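Local coordinates for protein GH59 galactosidase (Clostridium cellulolyticum, PDB 2V4V) that carries a family 6 carbohydrate-binding module, seen here holding xylose, and as a whole enzyme probably hydrolyses beta-glycosidic linkages in plant cell-wall polysaccharides, at residues A[33-37]-A[110-115]. Numbering follows the deposited sequence.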
loop_
_atom_site.group_PDB
_atom_site.type_symbol
_atom_site.label_atom_id
_atom_site.label_comp_id
_atom_site.label_asym_id
_atom_site.label_seq_id
_atom_site.Cartn_x
_atom_site.Cartn_y
_atom_site.Cartn_z
ATOM N N VAL A 33 2.374 -10.319 -4.980
ATOM C CA VAL A 33 3.352 -9.362 -4.438
ATOM C C VAL A 33 4.529 -10.129 -3.869
ATOM O O VAL A 33 4.372 -10.944 -2.938
ATOM C CB VAL A 33 2.690 -8.563 -3.321
ATOM C CG1 VAL A 33 3.721 -7.692 -2.627
ATOM C CG2 VAL A 33 1.511 -7.729 -3.886
ATOM N N GLU A 34 5.704 -9.820 -4.427
ATOM C CA GLU A 34 6.951 -10.361 -3.915
ATOM C C GLU A 34 7.891 -9.216 -3.531
ATOM O O GLU A 34 7.692 -8.042 -3.940
ATOM C CB GLU A 34 7.647 -11.265 -4.946
ATOM C CG GLU A 34 6.828 -12.506 -5.238
ATOM C CD GLU A 34 7.552 -13.440 -6.184
ATOM O OE1 GLU A 34 8.504 -14.145 -5.723
ATOM O OE2 GLU A 34 7.169 -13.491 -7.373
ATOM N N ASN A 35 8.878 -9.570 -2.704
ATOM C CA ASN A 35 9.811 -8.535 -2.237
ATOM C C ASN A 35 10.366 -7.701 -3.407
ATOM O O ASN A 35 10.832 -8.277 -4.391
ATOM C CB ASN A 35 10.974 -9.199 -1.527
ATOM C CG ASN A 35 11.974 -8.193 -0.986
ATOM O OD1 ASN A 35 11.698 -7.506 0.007
ATOM N ND2 ASN A 35 13.191 -8.181 -1.575
ATOM N N GLY A 36 10.292 -6.377 -3.291
ATOM C CA GLY A 36 10.791 -5.499 -4.333
ATOM C C GLY A 36 9.716 -4.975 -5.287
ATOM O O GLY A 36 9.937 -3.989 -6.008
ATOM N N ASP A 37 8.541 -5.617 -5.314
ATOM C CA ASP A 37 7.462 -5.143 -6.196
ATOM C C ASP A 37 6.951 -3.807 -5.665
ATOM O O ASP A 37 7.197 -3.478 -4.512
ATOM C CB ASP A 37 6.316 -6.171 -6.226
ATOM C CG ASP A 37 6.683 -7.485 -6.957
ATOM O OD1 ASP A 37 7.735 -7.540 -7.694
ATOM O OD2 ASP A 37 5.873 -8.443 -6.754
ATOM N N LEU A 110 4.158 2.652 -3.113
ATOM C CA LEU A 110 4.037 1.629 -2.088
ATOM C C LEU A 110 4.955 0.470 -2.504
ATOM O O LEU A 110 4.706 -0.198 -3.501
ATOM C CB LEU A 110 2.588 1.181 -1.924
ATOM C CG LEU A 110 1.564 2.289 -1.629
ATOM C CD1 LEU A 110 0.226 1.621 -1.419
ATOM C CD2 LEU A 110 1.993 3.098 -0.368
ATOM N N VAL A 111 6.048 0.290 -1.750
ATOM C CA VAL A 111 7.120 -0.623 -2.100
ATOM C C VAL A 111 7.051 -1.797 -1.129
ATOM O O VAL A 111 7.042 -1.624 0.093
ATOM C CB VAL A 111 8.512 0.049 -2.050
ATOM C CG1 VAL A 111 9.599 -0.952 -2.486
ATOM C CG2 VAL A 111 8.532 1.300 -2.962
ATOM N N PHE A 112 6.900 -3.007 -1.673
ATOM C CA PHE A 112 6.533 -4.148 -0.836
ATOM C C PHE A 112 7.782 -4.924 -0.490
ATOM O O PHE A 112 8.515 -5.364 -1.380
ATOM C CB PHE A 112 5.524 -5.024 -1.601
ATOM C CG PHE A 112 4.352 -4.224 -2.156
ATOM C CD1 PHE A 112 3.617 -3.384 -1.291
ATOM C CD2 PHE A 112 4.014 -4.283 -3.493
ATOM C CE1 PHE A 112 2.541 -2.609 -1.787
ATOM C CE2 PHE A 112 2.936 -3.554 -4.016
ATOM C CZ PHE A 112 2.189 -2.708 -3.156
ATOM N N LYS A 113 8.022 -5.099 0.811
ATOM C CA LYS A 113 9.264 -5.738 1.230
ATOM C C LYS A 113 8.993 -6.864 2.223
ATOM O O LYS A 113 8.073 -6.774 3.042
ATOM C CB LYS A 113 10.191 -4.700 1.888
ATOM C CG LYS A 113 10.593 -3.559 0.958
ATOM C CD LYS A 113 11.630 -3.981 -0.069
ATOM C CE LYS A 113 12.304 -2.773 -0.775
ATOM N NZ LYS A 113 12.920 -1.685 0.100
ATOM N N GLY A 114 9.785 -7.928 2.161
ATOM C CA GLY A 114 9.605 -8.967 3.160
ATOM C C GLY A 114 10.503 -10.156 2.905
ATOM O O GLY A 114 11.527 -10.048 2.235
ATOM N N ASP A 115 10.033 -11.285 3.405
ATOM C CA ASP A 115 10.676 -12.587 3.291
ATOM C C ASP A 115 10.494 -13.092 1.844
ATOM O O ASP A 115 10.028 -12.353 0.940
ATOM C CB ASP A 115 9.988 -13.524 4.324
ATOM C CG ASP A 115 10.882 -14.647 4.827
ATOM O OD1 ASP A 115 11.620 -15.235 4.005
ATOM O OD2 ASP A 115 10.817 -14.957 6.062
HETATM O O HOH W 1 9.254 -12.195 -1.684
#
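A type II beta turn from Glu34 to Asp37 is docked onto strand 105-113 and the residues that follow it by two backbone hydrogen bonds, a side-chain bond and a water bridge. The turn is closed by Asp37 N bonding to Glu34 O at 2.9 Å, and Asp37 OD2 folds back to take the amide of Glu34, 2.7 Å from its N. Gly36, with its positive phi, occupies the turn position that favours glycine; its N gives a hydrogen bond to Phe112 O at 2.8 Å. Phe112 N in turn reaches Asp37 O at 2.9 Å and almost linearly, so both backbone polar groups of Phe112 are satisfied by the turn. Further along, Asn35 takes over with its side chain: OD1 accepts from Gly114 N at 2.9 Å. A water links Asn35 N, 2.8 Å away, to Asp115 O, 2.7 Å away. Alongside these polar bonds, Val33 CG1 packs against Phe112 CB at 3.4 Å, and the Phe112 ring meets that of Phe120 nearly perpendicularly. Lys113 NZ has its charged partner outside the contact, in a salt bridge with Glu67 of strand 64-70. The contact thus ties the loop just behind Gly31 and Phe32 of the xylose pocket to the five-stranded sheet of the beta-sandwich, in which strand 105-113 runs between strands 38-48 and 64-70, antiparallel to both.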